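Local coordinates for protein prephenate dehydratase (Arthrobacter aurescens, PDB 3MWB) that probably catalyses the decarboxylating dehydration of prephenate to 3-phenylpyruvate in L-phenylalanine biosynthesis, and binds L-phenylalanine, at residues G16-A21 / N61-G66; T38-A43 / A55-E60; A86-T91 / T182-V187. All blocks are in the same frame, centred on the assembly; numbering follows the deposited sequence.

Contact 1: G16-A21 / N61-G66; sequences GTFTEA and NSVEGG
Phe18 and Val63 mark the nearest backbone approach, their CA atoms 7.0 Å apart, where the first turn of helix 18-23 faces a loop without regular secondary structure. The polar link across this separation is a hydrogen bond from backbone to side chain: Phe18 N donates to Glu64 OE2 at 3.2 Å, nearly straight (167° at the hydrogen). The donor reaches the anti side of the carboxylate and lies somewhat out of its plane. Glu64 reaches it through a bend at chi2 (-69°), which turns CD back from an extended course. The same OE2 sits in the plane of the Phe18 ring, at its edge, 3.2 Å from CD1, so one oxygen meets both the amide and the ring rim of a single residue. Thr137 OG1 is a further hydrogen-bonding partner of this oxygen. Thr17 packs beside the carboxylate through CB and CG2. Thr17 is the N-cap residue, and its OG1 accepts a weak capping bond from Glu20 N. Glu64 takes up an amide at this helix start, where main-chain N-H groups lack acceptors within the helix. In this prephenate dehydratase domain, of the periplasmic-binding-protein clan, the contact ties the helix following strand 8-12 to the loop leading into helix 67-73. Val63 supplies the apolar part: its CG1 lies 3.7 Å from Phe18 CD1 and approaches the ring obliquely. Phe92 adds a second ring against Phe18, the planes inclined at about 65°. The loop is shaped by an ST turn in which Ser62 OG accepts from Glu64 N at 3.2 Å. A water also bridges the segments, donating to Ser62 OG (2.7 Å) and lying 3.1 Å from Thr19 OG1.

Contact 2: T38-A43 / A55-E60; sequences TNVNTA and AMVPIE
The puckered ring of Pro58 is met by Val40 CG2 at its CD, 4.1 Å away, while Leu12 of strand 8-12 also touches the proline. The side-chain amide of Asn39, a flat group at the start of the helix, uses its OD1 within segment 38-43. The arrangement is the helix of a beta-alpha-beta crossover packed on the second strand: helix 40-48 joins the parallel strands 33-37 and 54-60, between which strand 8-12 lies in the sheet. The pairs between side chains are all carbon to carbon, and the closest approach of the segments is Ala43 O to Ala55 CB, 3.7 Å. Val40 CG2 stands 4.0 Å from Val57 CG1, the two side chains crossing at about a right angle. In Val57 the first torsion (-64°) sets CG1 anti to the carbonyl carbon, beside the backbone N, and this branch meets both Val40 and the methyl of Ala43. One turn along, Ala43 CB and Ala55 CB are 4.2 Å apart; with methyls alone on both sides, the backbones come closest here, CA to CA 5.9 Å. Ala43 O accepts a hydrogen bond from Thr10 OG1, and Thr70 of helix 67-73 borders both valines. Asn39 is the N-cap, its OD1 gripped twice: Thr42 N donates nearly straight at 2.8 Å, and Thr42 OG1 donates at 2.9 Å from above the plane of the Asn39 carbonyl.

Contact 3: A86-T91 / T182-V187; sequences ALVPIT and TRFILV
Two torsions bring Val88 and Phe184 together: chi1 of Phe184 (-63°) sets CG beside its backbone N, anti to the carbonyl carbon, and chi1 of Val88 (-178°) sends CG1 anti to N, which puts CG2 beside N. That CG2 then lies 3.9 Å from Phe184 CE1, an oblique approach to the ring. The ring also has a neighbour within its own strand: Thr182 CG2 stands 3.3 Å above the ring plane, offset toward the rim. The backbones form an antiparallel ladder. Ala86 with Phe184 and Val88 with Thr182 are hydrogen-bonded pairs, and Leu87 with Arg183 is the non-hydrogen-bonded pair between them. Four N-H to O bonds carry the register, for example Phe184 N to Ala86 O at 2.9 Å. The strand axes diverge from exact antiparallel, at 146°. Within the non-hydrogen-bonded pair, Leu87 CD2 packs on the aliphatic part of Arg183, 3.8 Å from its CG; the extended arginine carries NE onward to a salt bridge with Glu85. Past the strand end, Ile90 returns its CD1 to within 3.3 Å of Thr182 OG1, the two side chains crossing at about a right angle. The hydroxyl has its polar partner elsewhere, in Asn61 O. Thr182-Arg183-Phe184 is the Thr-Arg-Phe tripeptide by which prephenate dehydratases are recognised; in the strand Thr182 and Phe184 point to one face and Arg183 to the other, and the ladder sets which residues of 86-89 they pair with. On the Phe184 face, helix 18-23 covers the pair through Thr19 and Ala22; strand 81-89 ends the sheet within this chain, while strand 54-60 flanks strand 181-188 on its other edge.

Along the chain, the two segments of contact 2 fall between those of contact 1, and contact 3 follows both. Centres of contacts 1 and 2 are about 9 Å apart, those of 1 and 3 about 8 Å, and those of 2 and 3 about 12 Å. Contacts 2 and 3 share one mixed sheet, in the order 33-37, 8-12, 54-60, 181-188, 81-89; Ile59 N lies 2.8 Å from Arg183 O, a probable hydrogen bond, where the adjacent strands 54-60 and 181-188 meet. Contact 1 joins the loop after strand 54-60 to helix 18-23, whose Thr19 touches Phe184. All three belong to the prephenate dehydratase domain, linking helices 18-23 and 40-48 to a common sheet.

Contact 1: G16-A21 / N61-G66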
loop_
_atom_site.group_PDB
_atom_site.type_symbol
_atom_site.label_atom_id
_atom_site.label_comp_id
_atom_site.label_asym_id
_atom_site.label_seq_id
_atom_site.Cartn_x
_atom_site.Cartn_y
_atom_site.Cartn_z
ATOM N N GLY A 16 28.884 -14.877 36.010
ATOM C CA GLY A 16 28.682 -16.308 35.730
ATOM C C GLY A 16 27.412 -16.675 34.982
ATOM O O GLY A 16 27.171 -17.866 34.676
ATOM N N THR A 17 26.596 -15.664 34.680
ATOM C CA THR A 17 25.406 -15.854 33.844
ATOM C C THR A 17 25.786 -16.098 32.384
ATOM O O THR A 17 26.943 -15.927 31.981
ATOM C CB THR A 17 24.479 -14.607 33.882
ATOM O OG1 THR A 17 25.257 -13.437 33.593
ATOM C CG2 THR A 17 23.843 -14.436 35.277
ATOM N N PHE A 18 24.794 -16.486 31.582
ATOM C CA PHE A 18 24.965 -16.543 30.140
ATOM C C PHE A 18 25.338 -15.174 29.564
ATOM O O PHE A 18 26.124 -15.081 28.625
ATOM C CB PHE A 18 23.692 -17.109 29.483
ATOM C CG PHE A 18 23.550 -18.578 29.670
ATOM C CD1 PHE A 18 23.010 -19.096 30.861
ATOM C CD2 PHE A 18 24.022 -19.458 28.697
ATOM C CE1 PHE A 18 22.911 -20.484 31.050
ATOM C CE2 PHE A 18 23.927 -20.841 28.875
ATOM C CZ PHE A 18 23.362 -21.353 30.053
ATOM N N THR A 19 24.800 -14.111 30.156
ATOM C CA THR A 19 25.170 -12.755 29.736
ATOM C C THR A 19 26.678 -12.488 29.867
ATOM O O THR A 19 27.298 -12.023 28.911
ATOM C CB THR A 19 24.340 -11.688 30.457
ATOM O OG1 THR A 19 22.954 -12.069 30.427
ATOM C CG2 THR A 19 24.481 -10.341 29.775
ATOM N N GLU A 20 27.266 -12.776 31.022
ATOM C CA GLU A 20 28.713 -12.586 31.167
ATOM C C GLU A 20 29.490 -13.409 30.131
ATOM O O GLU A 20 30.373 -12.888 29.447
ATOM C CB GLU A 20 29.209 -12.910 32.575
ATOM C CG GLU A 20 30.728 -12.791 32.664
ATOM C CD GLU A 20 31.267 -12.596 34.069
ATOM O OE1 GLU A 20 30.915 -13.373 34.989
ATOM O OE2 GLU A 20 32.077 -11.663 34.231
ATOM N N ALA A 21 29.142 -14.693 30.027
ATOM C CA ALA A 21 29.753 -15.594 29.039
ATOM C C ALA A 21 29.790 -14.967 27.650
ATOM O O ALA A 21 30.771 -15.104 26.939
ATOM C CB ALA A 21 29.027 -16.950 29.013
ATOM N N ASN A 61 15.762 -14.322 23.477
ATOM C CA ASN A 61 15.950 -15.702 23.935
ATOM C C ASN A 61 16.947 -15.810 25.078
ATOM O O ASN A 61 17.857 -16.647 25.035
ATOM C CB ASN A 61 16.394 -16.622 22.780
ATOM C CG ASN A 61 15.342 -16.768 21.690
ATOM O OD1 ASN A 61 14.161 -16.483 21.902
ATOM N ND2 ASN A 61 15.770 -17.220 20.504
ATOM N N SER A 62 16.764 -14.953 26.087
ATOM C CA SER A 62 17.648 -14.868 27.240
ATOM C C SER A 62 17.264 -15.914 28.285
ATOM O O SER A 62 16.106 -15.990 28.729
ATOM C CB SER A 62 17.578 -13.482 27.868
ATOM O OG SER A 62 18.327 -13.447 29.069
ATOM N N VAL A 63 18.256 -16.706 28.683
ATOM C CA VAL A 63 18.071 -17.751 29.677
ATOM C C VAL A 63 17.881 -17.127 31.059
ATOM O O VAL A 63 17.405 -17.784 31.979
ATOM C CB VAL A 63 19.282 -18.709 29.660
ATOM C CG1 VAL A 63 19.357 -19.519 30.928
ATOM C CG2 VAL A 63 19.189 -19.606 28.466
ATOM N N GLU A 64 18.243 -15.849 31.166
ATOM C CA GLU A 64 18.317 -15.140 32.435
ATOM C C GLU A 64 17.221 -14.084 32.563
ATOM O O GLU A 64 17.140 -13.388 33.574
ATOM C CB GLU A 64 19.684 -14.446 32.551
ATOM C CG GLU A 64 20.913 -15.351 32.332
ATOM C CD GLU A 64 21.159 -16.397 33.441
ATOM O OE1 GLU A 64 20.387 -16.491 34.428
ATOM O OE2 GLU A 64 22.156 -17.151 33.313
ATOM N N GLY A 65 16.385 -13.957 31.539
ATOM C CA GLY A 65 15.454 -12.832 31.463
ATOM C C GLY A 65 16.159 -11.572 30.971
ATOM O O GLY A 65 17.231 -11.632 30.362
ATOM N N GLY A 66 15.540 -10.423 31.207
ATOM C CA GLY A 66 16.105 -9.158 30.746
ATOM C C GLY A 66 15.671 -8.622 29.382
ATOM O O GLY A 66 15.902 -7.453 29.101
HETATM O O HOH W 1 21.008 -13.945 28.975
#

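Contact 2: T38-A43 / A55-E60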
loop_
_atom_site.group_PDB
_atom_site.type_symbol
_atom_site.label_atom_id
_atom_site.label_comp_id
_atom_site.label_asym_id
_atom_site.label_seq_id
_atom_site.Cartn_x
_atom_site.Cartn_y
_atom_site.Cartn_z
ATOM N N THR A 38 22.728 -5.024 38.444
ATOM C CA THR A 38 21.486 -5.624 38.934
ATOM C C THR A 38 20.481 -5.879 37.813
ATOM O O THR A 38 19.858 -6.939 37.758
ATOM C CB THR A 38 20.797 -4.682 39.957
ATOM O OG1 THR A 38 21.643 -4.494 41.099
ATOM C CG2 THR A 38 19.487 -5.267 40.415
ATOM N N ASN A 39 20.290 -4.879 36.956
ATOM C CA ASN A 39 19.322 -4.991 35.868
ATOM C C ASN A 39 19.787 -4.294 34.603
ATOM O O ASN A 39 20.832 -3.632 34.587
ATOM C CB ASN A 39 17.906 -4.542 36.321
ATOM C CG ASN A 39 17.876 -3.135 36.867
ATOM O OD1 ASN A 39 18.597 -2.262 36.404
ATOM N ND2 ASN A 39 17.019 -2.902 37.866
ATOM N N VAL A 40 19.029 -4.483 33.523
ATOM C CA VAL A 40 19.345 -3.832 32.271
ATOM C C VAL A 40 19.413 -2.302 32.381
ATOM O O VAL A 40 20.338 -1.699 31.821
ATOM C CB VAL A 40 18.391 -4.303 31.122
ATOM C CG1 VAL A 40 18.366 -3.305 29.983
ATOM C CG2 VAL A 40 18.839 -5.686 30.643
ATOM N N ASN A 41 18.459 -1.676 33.076
ATOM C CA ASN A 41 18.492 -0.224 33.167
ATOM C C ASN A 41 19.767 0.268 33.844
ATOM O O ASN A 41 20.413 1.173 33.335
ATOM C CB ASN A 41 17.265 0.387 33.845
ATOM C CG ASN A 41 17.166 1.900 33.577
ATOM O OD1 ASN A 41 17.057 2.335 32.413
ATOM N ND2 ASN A 41 17.250 2.705 34.639
ATOM N N THR A 42 20.133 -0.355 34.965
ATOM C CA THR A 42 21.359 -0.015 35.689
ATOM C C THR A 42 22.588 -0.179 34.806
ATOM O O THR A 42 23.500 0.662 34.848
ATOM C CB THR A 42 21.489 -0.839 36.985
ATOM O OG1 THR A 42 20.407 -0.492 37.858
ATOM C CG2 THR A 42 22.797 -0.518 37.714
ATOM N N ALA A 43 22.613 -1.242 33.996
ATOM C CA ALA A 43 23.725 -1.443 33.050
ATOM C C ALA A 43 23.837 -0.264 32.089
ATOM O O ALA A 43 24.938 0.275 31.857
ATOM C CB ALA A 43 23.567 -2.770 32.260
ATOM N N ALA A 55 27.551 -1.463 27.284
ATOM C CA ALA A 55 26.804 -2.364 28.142
ATOM C C ALA A 55 26.338 -3.555 27.312
ATOM O O ALA A 55 25.812 -3.365 26.226
ATOM C CB ALA A 55 25.604 -1.643 28.728
HETATM N N MSE A 56 26.544 -4.768 27.825
HETATM C CA MSE A 56 26.145 -5.986 27.143
HETATM C C MSE A 56 24.824 -6.498 27.719
HETATM O O MSE A 56 24.762 -6.924 28.880
HETATM C CB MSE A 56 27.224 -7.062 27.267
HETATM C CG MSE A 56 26.934 -8.330 26.445
HETATM SE SE MSE A 56 26.997 -8.017 24.484
HETATM C CE MSE A 56 28.910 -7.962 24.118
ATOM N N VAL A 57 23.779 -6.458 26.896
ATOM C CA VAL A 57 22.442 -6.798 27.359
ATOM C C VAL A 57 21.751 -7.737 26.384
ATOM O O VAL A 57 22.001 -7.658 25.178
ATOM C CB VAL A 57 21.589 -5.524 27.621
ATOM C CG1 VAL A 57 22.205 -4.684 28.759
ATOM C CG2 VAL A 57 21.433 -4.669 26.344
ATOM N N PRO A 58 20.875 -8.630 26.893
ATOM C CA PRO A 58 20.209 -9.571 25.996
ATOM C C PRO A 58 19.062 -8.896 25.256
ATOM O O PRO A 58 18.446 -7.959 25.781
ATOM C CB PRO A 58 19.657 -10.627 26.952
ATOM C CG PRO A 58 19.354 -9.876 28.218
ATOM C CD PRO A 58 20.345 -8.714 28.277
ATOM N N ILE A 59 18.766 -9.378 24.052
ATOM C CA ILE A 59 17.656 -8.823 23.277
ATOM C C ILE A 59 16.726 -9.877 22.696
ATOM O O ILE A 59 15.634 -9.540 22.250
ATOM C CB ILE A 59 18.129 -7.837 22.161
ATOM C CG1 ILE A 59 16.916 -7.013 21.666
ATOM C CG2 ILE A 59 18.876 -8.602 21.046
ATOM C CD1 ILE A 59 17.189 -5.788 20.804
ATOM N N GLU A 60 17.150 -11.141 22.698
ATOM C CA GLU A 60 16.281 -12.254 22.297
ATOM C C GLU A 60 16.730 -13.584 22.933
ATOM O O GLU A 60 17.917 -13.910 22.932
ATOM C CB GLU A 60 16.210 -12.380 20.762
ATOM C CG GLU A 60 15.301 -13.499 20.240
ATOM C CD GLU A 60 13.817 -13.107 20.042
ATOM O OE1 GLU A 60 13.466 -11.912 20.185
ATOM O OE2 GLU A 60 12.989 -14.008 19.719
#

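Contact 3: A86-T91 / T182-V187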
loop_
_atom_site.group_PDB
_atom_site.type_symbol
_atom_site.label_atom_id
_atom_site.label_comp_id
_atom_site.label_asym_id
_atom_site.label_seq_id
_atom_site.Cartn_x
_atom_site.Cartn_y
_atom_site.Cartn_z
ATOM N N ALA A 86 25.774 -10.116 19.280
ATOM C CA ALA A 86 26.314 -11.468 19.451
ATOM C C ALA A 86 25.202 -12.511 19.477
ATOM O O ALA A 86 24.128 -12.295 20.060
ATOM C CB ALA A 86 27.121 -11.548 20.713
ATOM N N LEU A 87 25.466 -13.645 18.842
ATOM C CA LEU A 87 24.543 -14.760 18.872
ATOM C C LEU A 87 25.286 -15.907 19.532
ATOM O O LEU A 87 26.161 -16.521 18.897
ATOM C CB LEU A 87 24.110 -15.147 17.461
ATOM C CG LEU A 87 22.940 -14.377 16.867
ATOM C CD1 LEU A 87 22.861 -14.623 15.347
ATOM C CD2 LEU A 87 21.633 -14.752 17.554
ATOM N N VAL A 88 24.959 -16.165 20.802
ATOM C CA VAL A 88 25.698 -17.122 21.627
ATOM C C VAL A 88 24.916 -18.417 21.857
ATOM O O VAL A 88 23.885 -18.383 22.516
ATOM C CB VAL A 88 26.077 -16.508 23.005
ATOM C CG1 VAL A 88 26.889 -17.507 23.846
ATOM C CG2 VAL A 88 26.850 -15.182 22.820
ATOM N N PRO A 89 25.422 -19.557 21.325
ATOM C CA PRO A 89 24.850 -20.900 21.555
ATOM C C PRO A 89 24.680 -21.215 23.051
ATOM O O PRO A 89 25.578 -20.933 23.858
ATOM C CB PRO A 89 25.879 -21.850 20.905
ATOM C CG PRO A 89 26.504 -21.012 19.817
ATOM C CD PRO A 89 26.565 -19.602 20.387
ATOM N N ILE A 90 23.515 -21.754 23.405
ATOM C CA ILE A 90 23.179 -22.027 24.790
ATOM C C ILE A 90 23.479 -23.500 25.073
ATOM O O ILE A 90 22.992 -24.383 24.368
ATOM C CB ILE A 90 21.687 -21.726 25.087
ATOM C CG1 ILE A 90 21.365 -20.240 24.846
ATOM C CG2 ILE A 90 21.324 -22.128 26.522
ATOM C CD1 ILE A 90 19.868 -19.940 24.679
ATOM N N THR A 91 24.287 -23.740 26.104
ATOM C CA THR A 91 24.617 -25.072 26.566
ATOM C C THR A 91 24.332 -25.119 28.068
ATOM O O THR A 91 24.779 -24.242 28.808
ATOM C CB THR A 91 26.109 -25.359 26.293
ATOM O OG1 THR A 91 26.328 -25.347 24.878
ATOM C CG2 THR A 91 26.529 -26.714 26.844
ATOM N N THR A 182 21.149 -17.167 22.335
ATOM C CA THR A 182 20.689 -15.884 22.840
ATOM C C THR A 182 21.301 -14.771 22.000
ATOM O O THR A 182 22.490 -14.807 21.662
ATOM C CB THR A 182 21.071 -15.700 24.332
ATOM O OG1 THR A 182 20.500 -16.769 25.095
ATOM C CG2 THR A 182 20.555 -14.337 24.894
ATOM N N ARG A 183 20.483 -13.796 21.638
ATOM C CA ARG A 183 20.978 -12.637 20.947
ATOM C C ARG A 183 21.224 -11.549 21.982
ATOM O O ARG A 183 20.359 -11.263 22.823
ATOM C CB ARG A 183 19.987 -12.184 19.892
ATOM C CG ARG A 183 20.598 -11.295 18.818
ATOM C CD ARG A 183 19.584 -10.913 17.755
ATOM N NE ARG A 183 20.033 -9.649 17.211
ATOM C CZ ARG A 183 19.387 -8.497 17.287
ATOM N NH1 ARG A 183 18.169 -8.409 17.795
ATOM N NH2 ARG A 183 19.955 -7.440 16.779
ATOM N N PHE A 184 22.428 -10.996 21.943
ATOM C CA PHE A 184 22.816 -9.891 22.804
ATOM C C PHE A 184 23.163 -8.668 21.954
ATOM O O PHE A 184 23.504 -8.802 20.777
ATOM C CB PHE A 184 24.063 -10.266 23.636
ATOM C CG PHE A 184 23.857 -11.424 24.583
ATOM C CD1 PHE A 184 24.061 -12.749 24.148
ATOM C CD2 PHE A 184 23.512 -11.196 25.915
ATOM C CE1 PHE A 184 23.900 -13.829 25.023
ATOM C CE2 PHE A 184 23.337 -12.257 26.808
ATOM C CZ PHE A 184 23.541 -13.588 26.361
ATOM N N ILE A 185 23.114 -7.488 22.569
ATOM C CA ILE A 185 23.589 -6.268 21.930
ATOM C C ILE A 185 24.547 -5.534 22.858
ATOM O O ILE A 185 24.410 -5.566 24.084
ATOM C CB ILE A 185 22.425 -5.323 21.447
ATOM C CG1 ILE A 185 21.424 -5.060 22.583
ATOM C CG2 ILE A 185 21.759 -5.896 20.201
ATOM C CD1 ILE A 185 20.389 -3.982 22.295
ATOM N N LEU A 186 25.549 -4.910 22.266
ATOM C CA LEU A 186 26.510 -4.102 23.015
ATOM C C LEU A 186 26.208 -2.646 22.693
ATOM O O LEU A 186 26.251 -2.239 21.549
ATOM C CB LEU A 186 27.945 -4.446 22.595
ATOM C CG LEU A 186 29.127 -3.871 23.386
ATOM C CD1 LEU A 186 29.179 -4.415 24.824
ATOM C CD2 LEU A 186 30.440 -4.199 22.649
ATOM N N VAL A 187 25.891 -1.872 23.713
ATOM C CA VAL A 187 25.332 -0.553 23.509
ATOM C C VAL A 187 26.234 0.545 24.075
ATOM O O VAL A 187 26.638 0.459 25.215
ATOM C CB VAL A 187 23.941 -0.485 24.160
ATOM C CG1 VAL A 187 23.316 0.855 23.898
ATOM C CG2 VAL A 187 23.047 -1.621 23.598
#